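Local structure of folylpolyglutamate synthase protein FOLC (2VOS) at residues 341-345 / 346-350; 307-310 / 311-315; 154-157 / 158-162; 161-165 / 166-170; 48-51 / 52-56. The protein probably catalyses the ATP-dependent addition of L-glutamate to dihydropteroate and to tetrahydrofolate polyglutamates, with release of ADP and phosphate. All coordinates share one frame; numbering follows the deposited sequence.

Contact 1 (341-345 / 346-350)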
loop_
_atom_site.group_PDB
_atom_site.type_symbol
_atom_site.label_atom_id
_atom_site.label_comp_id
_atom_site.label_asym_id
_atom_site.label_seq_id
_atom_site.Cartn_x
_atom_site.Cartn_y
_atom_site.Cartn_z
ATOM N N ARG A 341 -11.200 4.543 -10.400
ATOM C CA ARG A 341 -11.944 4.474 -11.662
ATOM C C ARG A 341 -11.158 5.087 -12.776
ATOM O O ARG A 341 -10.763 6.270 -12.673
ATOM C CB ARG A 341 -13.202 5.309 -11.527
ATOM C CG ARG A 341 -14.389 4.551 -11.034
ATOM C CD ARG A 341 -15.728 5.248 -11.463
ATOM N NE ARG A 341 -15.773 6.707 -11.226
ATOM C CZ ARG A 341 -16.659 7.535 -11.789
ATOM N NH1 ARG A 341 -17.636 7.053 -12.591
ATOM N NH2 ARG A 341 -16.600 8.840 -11.542
HETATM N N MSE A 342 -10.949 4.305 -13.838
HETATM C CA MSE A 342 -10.230 4.771 -15.023
HETATM C C MSE A 342 -11.174 5.453 -16.011
HETATM O O MSE A 342 -10.717 6.311 -16.792
HETATM C CB MSE A 342 -9.546 3.605 -15.789
HETATM C CG MSE A 342 -8.455 2.876 -15.014
HETATM SE SE MSE A 342 -6.943 4.013 -14.689
HETATM C CE MSE A 342 -7.486 4.691 -12.927
ATOM N N ARG A 343 -12.454 5.070 -16.008
ATOM C CA ARG A 343 -13.417 5.713 -16.876
ATOM C C ARG A 343 -14.822 5.230 -16.489
ATOM O O ARG A 343 -14.947 4.359 -15.619
ATOM C CB ARG A 343 -13.183 5.294 -18.348
ATOM C CG ARG A 343 -13.338 3.744 -18.574
ATOM C CD ARG A 343 -13.473 3.327 -20.101
ATOM N NE ARG A 343 -14.668 3.978 -20.628
ATOM C CZ ARG A 343 -14.647 5.006 -21.453
ATOM N NH1 ARG A 343 -13.465 5.417 -21.925
ATOM N NH2 ARG A 343 -15.808 5.559 -21.863
ATOM N N SER A 344 -15.863 5.769 -17.128
ATOM C CA SER A 344 -17.232 5.294 -16.901
ATOM C C SER A 344 -17.772 4.936 -18.308
ATOM O O SER A 344 -17.102 5.263 -19.309
ATOM C CB SER A 344 -18.056 6.394 -16.187
ATOM O OG SER A 344 -18.309 7.558 -17.001
ATOM N N ALA A 345 -18.934 4.248 -18.395
ATOM C CA ALA A 345 -19.527 3.851 -19.689
ATOM C C ALA A 345 -18.553 3.147 -20.645
ATOM O O ALA A 345 -18.226 3.696 -21.693
ATOM C CB ALA A 345 -20.124 5.025 -20.391
ATOM N N PRO A 346 -18.108 1.943 -20.320
ATOM C CA PRO A 346 -18.382 1.168 -19.110
ATOM C C PRO A 346 -17.445 1.694 -18.015
ATOM O O PRO A 346 -16.410 2.294 -18.335
ATOM C CB PRO A 346 -17.933 -0.245 -19.508
ATOM C CG PRO A 346 -16.772 -0.009 -20.437
ATOM C CD PRO A 346 -17.197 1.235 -21.253
ATOM N N THR A 347 -17.788 1.473 -16.758
ATOM C CA THR A 347 -16.883 1.736 -15.676
ATOM C C THR A 347 -15.739 0.715 -15.664
ATOM O O THR A 347 -15.964 -0.467 -15.797
ATOM C CB THR A 347 -17.625 1.673 -14.336
ATOM O OG1 THR A 347 -18.638 2.700 -14.335
ATOM C CG2 THR A 347 -16.640 1.869 -13.195
ATOM N N VAL A 348 -14.512 1.193 -15.542
ATOM C CA VAL A 348 -13.352 0.324 -15.370
ATOM C C VAL A 348 -12.720 0.781 -14.065
ATOM O O VAL A 348 -12.402 1.987 -13.881
ATOM C CB VAL A 348 -12.326 0.505 -16.477
ATOM C CG1 VAL A 348 -11.018 -0.309 -16.142
ATOM C CG2 VAL A 348 -12.943 0.114 -17.873
ATOM N N PHE A 349 -12.553 -0.189 -13.166
ATOM C CA PHE A 349 -11.802 0.048 -11.937
ATOM C C PHE A 349 -10.495 -0.652 -12.028
ATOM O O PHE A 349 -10.408 -1.729 -12.650
ATOM C CB PHE A 349 -12.499 -0.617 -10.764
ATOM C CG PHE A 349 -13.677 0.136 -10.277
ATOM C CD1 PHE A 349 -14.965 -0.238 -10.664
ATOM C CD2 PHE A 349 -13.517 1.183 -9.412
ATOM C CE1 PHE A 349 -16.051 0.462 -10.170
ATOM C CE2 PHE A 349 -14.636 1.886 -8.929
ATOM C CZ PHE A 349 -15.881 1.481 -9.304
ATOM N N ILE A 350 -9.493 -0.106 -11.349
ATOM C CA ILE A 350 -8.312 -0.883 -11.094
ATOM C C ILE A 350 -8.186 -0.956 -9.585
ATOM O O ILE A 350 -8.512 0.025 -8.879
ATOM C CB ILE A 350 -7.016 -0.238 -11.693
ATOM C CG1 ILE A 350 -6.767 1.185 -11.081
ATOM C CG2 ILE A 350 -7.046 -0.290 -13.258
ATOM C CD1 ILE A 350 -5.400 1.857 -11.546
HETATM O O HOH W 1 -18.944 4.640 -12.688
HETATM O O HOH W 2 -20.545 3.476 -16.133
#
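R341 and F349 form a non-hydrogen-bonded antiparallel pair, CA to CA 4.4 Å, in a short beta hairpin whose strands 341-343 and 347-350 run at 145° to each other. M342 N donates to V348 O over 2.7 Å, and V348 N returns to R343 O at 3.2 Å. The chain reverses at A345, and the peptide bond before P346 is cis.

R343 has its CG between the backbone N and carbonyl carbon (chi1 61°), which lays the chain back along the turn. R343 CG rests on V348 CG2 at 3.7 Å, NE makes a weak bond to P346 O at the guanidinium edge, and NH2 donates to A345 O at 3.1 Å. R341 CG meets F349 CE2 at 3.4 Å, obliquely to the ring. The selenomethionine M342 bends so that its CE touches I350 CD1 at 3.8 Å. One water links R341 NH1 to T347 OG1, and a second links that hydroxyl to A345 N.

Strand 347-350 lies between strand 464-469, bonded through I466 and I468, and strand 340-343, an outermost strand of the sheet within this chain. I350 packs against helix 472-481, and F349 meets F370 edge-to-face.

Contact 2 (307-310 / 311-315); sequences ASVE and AFFGA
A307 O, S308 O and V309 O accept from A311 N, F312 N and F313 N, the regular bonds of the last turn of helix 296-312. The pattern then changes. E310 O takes the N-H of A315, five residues on, at 2.8 Å, while G314 N returns to A311 O at 3.0 Å. With the positive phi of G314 (72°), this pair of bonds is a Schellman motif.

Apolar contacts follow the same turn. E310 CB meets A315 CB at 3.8 Å, between the two residues that the longer-range bond of the motif joins. V309 and F313 lie side by side, with V309 CG1 at the ring edge, in its plane, 3.8 Å from F313 CD1. F312 sends CG anti to its own N (chi1 -179°) whereas F313 keeps CG beside N (chi1 -72°), and the F312 ring stands roughly at right angles to that of F313, with F312 CD2 3.6 Å above the F313 plane, over its centre.

Polar ends find partners outside the turn. E310 OE1 bonds to L282 N, and OE2 to G283 N and Y286 OH, while S308 OG bonds back to L304 O.

V309 packs on V82, L85 and V86 of helix 75-88. On the sheet, A307, S308 and A311 touch strand 231-234, and S308 and F312 touch strand 191-194.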
loop_
_atom_site.group_PDB
_atom_site.type_symbol
_atom_site.label_atom_id
_atom_site.label_comp_id
_atom_site.label_asym_id
_atom_site.label_seq_id
_atom_site.Cartn_x
_atom_site.Cartn_y
_atom_site.Cartn_z
ATOM N N ALA A 307 -5.590 9.442 13.853
ATOM C CA ALA A 307 -5.036 9.174 15.179
ATOM C C ALA A 307 -3.498 9.213 15.138
ATOM O O ALA A 307 -2.861 9.805 16.022
ATOM C CB ALA A 307 -5.547 7.809 15.698
ATOM N N SER A 308 -2.885 8.712 14.070
ATOM C CA SER A 308 -1.421 8.741 13.951
ATOM C C SER A 308 -0.875 10.184 13.863
ATOM O O SER A 308 0.168 10.510 14.434
ATOM C CB SER A 308 -0.973 7.974 12.693
ATOM O OG SER A 308 -1.424 6.628 12.770
ATOM N N VAL A 309 -1.568 11.028 13.109
ATOM C CA VAL A 309 -1.121 12.416 12.928
ATOM C C VAL A 309 -1.370 13.196 14.239
ATOM O O VAL A 309 -0.527 14.020 14.653
ATOM C CB VAL A 309 -1.785 13.072 11.739
ATOM C CG1 VAL A 309 -1.506 14.578 11.763
ATOM C CG2 VAL A 309 -1.211 12.443 10.457
ATOM N N GLU A 310 -2.489 12.887 14.910
ATOM C CA GLU A 310 -2.804 13.473 16.222
ATOM C C GLU A 310 -1.705 13.100 17.195
ATOM O O GLU A 310 -1.194 13.974 17.931
ATOM C CB GLU A 310 -4.140 12.956 16.740
ATOM C CG GLU A 310 -5.320 13.616 16.050
ATOM C CD GLU A 310 -6.607 13.109 16.627
ATOM O OE1 GLU A 310 -6.814 11.877 16.586
ATOM O OE2 GLU A 310 -7.361 13.908 17.238
ATOM N N ALA A 311 -1.347 11.822 17.220
ATOM C CA ALA A 311 -0.305 11.321 18.141
ATOM C C ALA A 311 1.019 12.027 17.872
ATOM O O ALA A 311 1.666 12.514 18.804
ATOM C CB ALA A 311 -0.097 9.837 17.972
ATOM N N PHE A 312 1.395 12.120 16.599
ATOM C CA PHE A 312 2.619 12.785 16.193
ATOM C C PHE A 312 2.701 14.218 16.713
ATOM O O PHE A 312 3.744 14.645 17.181
ATOM C CB PHE A 312 2.756 12.797 14.665
ATOM C CG PHE A 312 4.007 13.435 14.207
ATOM C CD1 PHE A 312 5.214 12.735 14.219
ATOM C CD2 PHE A 312 4.006 14.747 13.811
ATOM C CE1 PHE A 312 6.400 13.368 13.814
ATOM C CE2 PHE A 312 5.179 15.380 13.390
ATOM C CZ PHE A 312 6.379 14.699 13.400
ATOM N N PHE A 313 1.602 14.967 16.613
ATOM C CA PHE A 313 1.599 16.344 17.076
ATOM C C PHE A 313 1.132 16.499 18.516
ATOM O O PHE A 313 0.950 17.608 18.953
ATOM C CB PHE A 313 0.729 17.228 16.195
ATOM C CG PHE A 313 1.336 17.498 14.851
ATOM C CD1 PHE A 313 0.782 16.943 13.711
ATOM C CD2 PHE A 313 2.491 18.262 14.731
ATOM C CE1 PHE A 313 1.342 17.189 12.455
ATOM C CE2 PHE A 313 3.059 18.497 13.457
ATOM C CZ PHE A 313 2.485 17.949 12.347
ATOM N N GLY A 314 0.878 15.414 19.226
ATOM C CA GLY A 314 0.409 15.528 20.611
ATOM C C GLY A 314 -1.013 16.024 20.823
ATOM O O GLY A 314 -1.295 16.597 21.885
ATOM N N ALA A 315 -1.935 15.830 19.865
ATOM C CA ALA A 315 -3.337 16.192 20.110
ATOM C C ALA A 315 -3.958 15.315 21.188
ATOM O O ALA A 315 -3.624 14.120 21.181
ATOM C CB ALA A 315 -4.152 16.113 18.870
#

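Contact 3 (154-157 / 158-162); sequences VLTA and MAFAA
T156 and F160, one helical turn apart, make the tight side of this contact. They lie side by side and point the same way, T156 CG2 coming to F160 CE2 at 3.3 Å. The carbonyl of T156 also lies over one face of the ring, with T156 O 3.5 Å from F160 CD2, while the same oxygen accepts from F160 N at 3.1 Å. T156 CG2 reaches the ring because the branch is anti to the backbone N, its OG1 (chi1 -69°) standing beside that N and bonding back to F152 O.

The selenomethionine M158 makes longer contacts within the helix. Its CG comes within 3.2 Å of V154 O, but farther out SE stands 4.2 Å from V154 CG1 and equally far from L155 CD2. The V154 and M158 side chains meet at a slant, and chi3 (60°) bends the M158 chain at its end. This side is buried too: Y120 and I127 of helix 117-140 and I108 of strand 108-110 pack on M158.

Between the two sides, M158 N donates to V154 O at 2.8 Å, A159 N to L155 O, and A161 N to A157 O at 2.9 Å; with F160 N to T156 O, these make four successive alpha-helical bonds. A buried, alanine-rich helix wedged between neighbouring helices and a beta strand is an element of the layered alpha/beta architecture of the Mur ligase middle domain, which belongs to the P-loop NTPase clan.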
loop_
_atom_site.group_PDB
_atom_site.type_symbol
_atom_site.label_atom_id
_atom_site.label_comp_id
_atom_site.label_asym_id
_atom_site.label_seq_id
_atom_site.Cartn_x
_atom_site.Cartn_y
_atom_site.Cartn_z
ATOM N N VAL A 154 18.748 -0.390 -1.011
ATOM C CA VAL A 154 19.186 0.788 -1.730
ATOM C C VAL A 154 18.046 1.814 -1.913
ATOM O O VAL A 154 18.269 3.016 -1.695
ATOM C CB VAL A 154 19.834 0.413 -3.081
ATOM C CG1 VAL A 154 20.237 1.684 -3.814
ATOM C CG2 VAL A 154 21.069 -0.491 -2.830
ATOM N N LEU A 155 16.844 1.364 -2.313
ATOM C CA LEU A 155 15.722 2.287 -2.428
ATOM C C LEU A 155 15.448 2.978 -1.104
ATOM O O LEU A 155 15.151 4.172 -1.046
ATOM C CB LEU A 155 14.464 1.553 -2.871
ATOM C CG LEU A 155 14.451 1.045 -4.296
ATOM C CD1 LEU A 155 13.249 0.031 -4.518
ATOM C CD2 LEU A 155 14.442 2.217 -5.284
ATOM N N THR A 156 15.571 2.231 -0.016
ATOM C CA THR A 156 15.233 2.772 1.289
ATOM C C THR A 156 16.287 3.811 1.652
ATOM O O THR A 156 15.953 4.879 2.140
ATOM C CB THR A 156 15.170 1.662 2.317
ATOM O OG1 THR A 156 14.017 0.847 2.011
ATOM C CG2 THR A 156 15.039 2.237 3.779
ATOM N N ALA A 157 17.555 3.524 1.354
ATOM C CA ALA A 157 18.587 4.488 1.622
ATOM C C ALA A 157 18.406 5.741 0.770
ATOM O O ALA A 157 18.600 6.867 1.232
ATOM C CB ALA A 157 19.985 3.868 1.377
HETATM N N MSE A 158 18.055 5.537 -0.488
HETATM C CA MSE A 158 17.723 6.678 -1.335
HETATM C C MSE A 158 16.625 7.553 -0.748
HETATM O O MSE A 158 16.731 8.793 -0.765
HETATM C CB MSE A 158 17.326 6.195 -2.752
HETATM C CG MSE A 158 18.508 5.659 -3.557
HETATM SE SE MSE A 158 17.808 4.772 -5.177
HETATM C CE MSE A 158 16.877 6.242 -6.017
ATOM N N ALA A 159 15.536 6.946 -0.254
ATOM C CA ALA A 159 14.435 7.755 0.285
ATOM C C ALA A 159 14.994 8.597 1.474
ATOM O O ALA A 159 14.736 9.849 1.598
ATOM C CB ALA A 159 13.283 6.842 0.743
ATOM N N PHE A 160 15.713 7.929 2.374
ATOM C CA PHE A 160 16.206 8.601 3.576
ATOM C C PHE A 160 17.172 9.731 3.235
ATOM O O PHE A 160 17.140 10.770 3.905
ATOM C CB PHE A 160 16.900 7.623 4.566
ATOM C CG PHE A 160 15.962 6.625 5.213
ATOM C CD1 PHE A 160 14.646 6.988 5.518
ATOM C CD2 PHE A 160 16.389 5.344 5.540
ATOM C CE1 PHE A 160 13.751 6.098 6.100
ATOM C CE2 PHE A 160 15.485 4.429 6.198
ATOM C CZ PHE A 160 14.168 4.817 6.458
ATOM N N ALA A 161 18.051 9.502 2.250
ATOM C CA ALA A 161 19.008 10.562 1.781
ATOM C C ALA A 161 18.207 11.717 1.172
ATOM O O ALA A 161 18.469 12.910 1.409
ATOM C CB ALA A 161 19.942 9.959 0.719
ATOM N N ALA A 162 17.228 11.374 0.344
ATOM C CA ALA A 162 16.473 12.410 -0.348
ATOM C C ALA A 162 15.699 13.231 0.697
ATOM O O ALA A 162 15.498 14.459 0.525
ATOM C CB ALA A 162 15.479 11.755 -1.328
#

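Contact 4 (161-165 / 166-170); sequences AAFAD and APVDV
V168 CG1 approaches the ring of F163 obliquely, and V168 CG2 meets F163 CB at 3.9 Å. The F163 side chain also packs on I108 and I110 of strand 108-110. The other flat element is the cis peptide between A166 and P167. It carries the pyrrolidine ring past the end of the helix, where P167 CB lies 3.5 Å from A164 O.

F163 O gathers much of the turn. V168 N makes a weak hydrogen bond to it at 3.1 Å, bent to 131° at the hydrogen, and P167 CA approaches the same oxygen at 3.2 Å in a CA-H...O contact. V168 CG1 is 3.7 Å away from that F163 O. One step earlier, A166 N donates weakly to A162 O at 3.0 Å (127°), whereas D165 N to A161 O, at 2.8 Å, is a helical bond of ordinary length. The bending of these later bonds traces the departure of the chain from the helix.

Downstream, D169 OD2 bonds to R92 N, and V170 pairs with R92 and G94. The arrangement is a helix-to-strand connection of an alpha/beta fold, with a cis-proline turn leading from helix 151-165 into strand 170-174, which lies parallel to strand 93-96.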
loop_
_atom_site.group_PDB
_atom_site.type_symbol
_atom_site.label_atom_id
_atom_site.label_comp_id
_atom_site.label_asym_id
_atom_site.label_seq_id
_atom_site.Cartn_x
_atom_site.Cartn_y
_atom_site.Cartn_z
ATOM N N ALA A 161 18.051 9.502 2.250
ATOM C CA ALA A 161 19.008 10.562 1.781
ATOM C C ALA A 161 18.207 11.717 1.172
ATOM O O ALA A 161 18.469 12.910 1.409
ATOM C CB ALA A 161 19.942 9.959 0.719
ATOM N N ALA A 162 17.228 11.374 0.344
ATOM C CA ALA A 162 16.473 12.410 -0.348
ATOM C C ALA A 162 15.699 13.231 0.697
ATOM O O ALA A 162 15.498 14.459 0.525
ATOM C CB ALA A 162 15.479 11.755 -1.328
ATOM N N PHE A 163 15.222 12.594 1.770
ATOM C CA PHE A 163 14.448 13.356 2.752
ATOM C C PHE A 163 15.360 14.371 3.447
ATOM O O PHE A 163 14.905 15.461 3.814
ATOM C CB PHE A 163 13.789 12.445 3.821
ATOM C CG PHE A 163 12.761 11.480 3.246
ATOM C CD1 PHE A 163 12.169 11.736 1.997
ATOM C CD2 PHE A 163 12.404 10.319 3.952
ATOM C CE1 PHE A 163 11.209 10.840 1.490
ATOM C CE2 PHE A 163 11.441 9.425 3.468
ATOM C CZ PHE A 163 10.858 9.673 2.236
ATOM N N ALA A 164 16.611 13.980 3.691
ATOM C CA ALA A 164 17.587 14.910 4.312
ATOM C C ALA A 164 18.053 16.007 3.310
ATOM O O ALA A 164 18.305 17.147 3.714
ATOM C CB ALA A 164 18.796 14.116 4.879
ATOM N N ASP A 165 18.208 15.643 2.028
ATOM C CA ASP A 165 18.524 16.598 0.943
ATOM C C ASP A 165 17.483 17.667 0.784
ATOM O O ASP A 165 17.813 18.777 0.372
ATOM C CB ASP A 165 18.590 15.868 -0.427
ATOM C CG ASP A 165 19.819 14.957 -0.557
ATOM O OD1 ASP A 165 20.812 15.138 0.199
ATOM O OD2 ASP A 165 19.795 14.055 -1.432
ATOM N N ALA A 166 16.202 17.337 1.060
ATOM C CA ALA A 166 15.099 18.259 0.685
ATOM C C ALA A 166 15.157 19.642 1.354
ATOM O O ALA A 166 15.074 20.682 0.644
ATOM C CB ALA A 166 13.699 17.593 0.907
ATOM N N PRO A 167 15.177 19.701 2.704
ATOM C CA PRO A 167 14.921 18.665 3.683
ATOM C C PRO A 167 13.456 18.653 4.016
ATOM O O PRO A 167 12.762 19.572 3.662
ATOM C CB PRO A 167 15.688 19.165 4.936
ATOM C CG PRO A 167 15.648 20.632 4.829
ATOM C CD PRO A 167 15.506 20.992 3.350
ATOM N N VAL A 168 12.990 17.651 4.736
ATOM C CA VAL A 168 11.589 17.568 5.120
ATOM C C VAL A 168 11.435 17.901 6.623
ATOM O O VAL A 168 12.430 17.958 7.363
ATOM C CB VAL A 168 11.015 16.158 4.838
ATOM C CG1 VAL A 168 11.206 15.763 3.338
ATOM C CG2 VAL A 168 11.658 15.115 5.729
ATOM N N ASP A 169 10.208 18.181 7.057
ATOM C CA ASP A 169 9.901 18.324 8.506
ATOM C C ASP A 169 9.526 16.941 9.111
ATOM O O ASP A 169 9.792 16.675 10.297
ATOM C CB ASP A 169 8.687 19.257 8.710
ATOM C CG ASP A 169 8.971 20.639 8.314
ATOM O OD1 ASP A 169 10.100 21.069 8.583
ATOM O OD2 ASP A 169 8.064 21.305 7.737
ATOM N N VAL A 170 8.890 16.096 8.317
ATOM C CA VAL A 170 8.374 14.801 8.794
ATOM C C VAL A 170 8.446 13.781 7.682
ATOM O O VAL A 170 8.071 14.056 6.506
ATOM C CB VAL A 170 6.838 14.862 9.196
ATOM C CG1 VAL A 170 6.448 13.535 9.901
ATOM C CG2 VAL A 170 6.537 16.110 10.111
#

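Contact 5 (48-51 / 52-56); sequences TRIS and ALMDL
I50 and M54 carry the side-chain contact, lying side by side and pointing the same way, with I50 CD1 at 3.8 Å from M54 CE. Each is placed by its torsions. I50 extends CG1 anti to the backbone N (chi1 -175°), while the selenomethionine M54 bends at both chi2 and chi3 (110°), which brings its methyl back toward I50. M54 CG also rests at 3.5 Å from I50 O, the oxygen that receives M54 N at 2.9 Å in a nearly straight bond (172°). Bonds of the same kind run from A52 N to T48 O, L53 N to R49 O and D55 N to S51 O. A52 CB passes 3.3 Å from T48 O. The exposed D55 carboxylate curls past the backbone, with OD1 3.4 Å from S51 O, two acceptors with no bond between them.

Together with L56 N to A52 O, these are the regular bonds of alpha-helix 48-56. I50, L53 and M54 are buried, while T48 and D55 on the helix are exposed.

The next shell holds the helix in place. I50, L53 and M54 rest on A157 of helix 151-165, and M54 also touches F160. L53 reaches L130 and V131 of helix 117-140, where A52 and L56 meet I134. M54 further contacts P60 and Q61 in the loop that follows.

At the N-terminal end, D44 OD2 receives R49 N, and D44 OD1 accepts weakly from T48 N. S51 OG bonds to L47 O, and T48 OG1 to S46 OG. The buried R49 reaches helix 151-165, where its NH2 forms a salt bridge with E153 OE2 and also bonds to R42 O.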
loop_
_atom_site.group_PDB
_atom_site.type_symbol
_atom_site.label_atom_id
_atom_site.label_comp_id
_atom_site.label_asym_id
_atom_site.label_seq_id
_atom_site.Cartn_x
_atom_site.Cartn_y
_atom_site.Cartn_z
ATOM N N THR A 48 22.435 -5.202 9.275
ATOM C CA THR A 48 23.847 -4.857 9.276
ATOM C C THR A 48 24.232 -3.966 8.101
ATOM O O THR A 48 24.908 -2.945 8.273
ATOM C CB THR A 48 24.726 -6.138 9.318
ATOM O OG1 THR A 48 24.685 -6.666 10.656
ATOM C CG2 THR A 48 26.151 -5.799 8.998
ATOM N N ARG A 49 23.804 -4.350 6.905
ATOM C CA ARG A 49 24.171 -3.601 5.713
ATOM C C ARG A 49 23.536 -2.222 5.694
ATOM O O ARG A 49 24.224 -1.216 5.455
ATOM C CB ARG A 49 23.777 -4.378 4.453
ATOM C CG ARG A 49 24.700 -5.548 4.110
ATOM C CD ARG A 49 24.264 -6.242 2.778
ATOM N NE ARG A 49 22.813 -6.453 2.630
ATOM C CZ ARG A 49 22.162 -7.586 2.909
ATOM N NH1 ARG A 49 22.803 -8.666 3.379
ATOM N NH2 ARG A 49 20.850 -7.648 2.735
ATOM N N ILE A 50 22.214 -2.144 5.882
ATOM C CA ILE A 50 21.535 -0.848 5.771
ATOM C C ILE A 50 22.003 0.041 6.945
ATOM O O ILE A 50 22.211 1.238 6.778
ATOM C CB ILE A 50 19.997 -1.022 5.771
ATOM C CG1 ILE A 50 19.287 0.319 5.521
ATOM C CG2 ILE A 50 19.497 -1.585 7.099
ATOM C CD1 ILE A 50 19.532 0.857 4.157
ATOM N N SER A 51 22.197 -0.530 8.148
ATOM C CA SER A 51 22.792 0.268 9.235
ATOM C C SER A 51 24.176 0.824 8.903
ATOM O O SER A 51 24.456 1.985 9.177
ATOM C CB SER A 51 22.889 -0.509 10.531
ATOM O OG SER A 51 21.592 -0.832 10.982
ATOM N N ALA A 52 25.052 -0.021 8.358
ATOM C CA ALA A 52 26.361 0.434 7.960
ATOM C C ALA A 52 26.268 1.559 6.931
ATOM O O ALA A 52 27.015 2.536 7.004
ATOM C CB ALA A 52 27.206 -0.740 7.420
ATOM N N LEU A 53 25.418 1.376 5.918
ATOM C CA LEU A 53 25.267 2.409 4.872
ATOM C C LEU A 53 24.792 3.745 5.477
ATOM O O LEU A 53 25.340 4.826 5.140
ATOM C CB LEU A 53 24.305 1.945 3.809
ATOM C CG LEU A 53 24.089 2.979 2.666
ATOM C CD1 LEU A 53 25.425 3.441 1.997
ATOM C CD2 LEU A 53 23.087 2.465 1.627
HETATM N N MSE A 54 23.765 3.703 6.331
HETATM C CA MSE A 54 23.288 4.926 7.011
HETATM C C MSE A 54 24.446 5.586 7.794
HETATM O O MSE A 54 24.603 6.792 7.748
HETATM C CB MSE A 54 22.183 4.616 8.017
HETATM C CG MSE A 54 20.811 4.363 7.448
HETATM SE SE MSE A 54 20.250 5.765 6.155
HETATM C CE MSE A 54 20.440 4.441 4.831
ATOM N N ASP A 55 25.262 4.802 8.517
ATOM C CA ASP A 55 26.449 5.395 9.154
ATOM C C ASP A 55 27.364 6.172 8.194
ATOM O O ASP A 55 27.787 7.290 8.496
ATOM C CB ASP A 55 27.308 4.345 9.856
ATOM C CG ASP A 55 26.697 3.888 11.104
ATOM O OD1 ASP A 55 25.526 4.309 11.375
ATOM O OD2 ASP A 55 27.364 3.107 11.816
ATOM N N LEU A 56 27.717 5.544 7.089
ATOM C CA LEU A 56 28.541 6.195 6.068
ATOM C C LEU A 56 27.885 7.474 5.528
ATOM O O LEU A 56 28.573 8.418 5.146
ATOM C CB LEU A 56 28.763 5.238 4.880
ATOM C CG LEU A 56 29.748 4.084 5.125
ATOM C CD1 LEU A 56 29.831 3.196 3.877
ATOM C CD2 LEU A 56 31.128 4.647 5.470
#

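From the N terminus the contacts come in the order 5, 3, 4, 2, 1, each local, within a helix, at a helix end or in a hairpin. None nests within another, and only contacts 3 and 4 overlap, sharing A161 and A162 on helix 151-165, one starting where the other ends. Contact 5 packs against contact 3, L53 CD2 to A157 CB at 3.4 Å, tying helix 48-56 to helix 151-165. Contact 4 then meets contact 2 through V170 CG2 and F312 CZ at 3.6 Å, joining strand 170-174 to the end of helix 296-312. Contact 1 stands apart in the glutamate ligase domain, with its nearest atoms about 20 Å from contact 3.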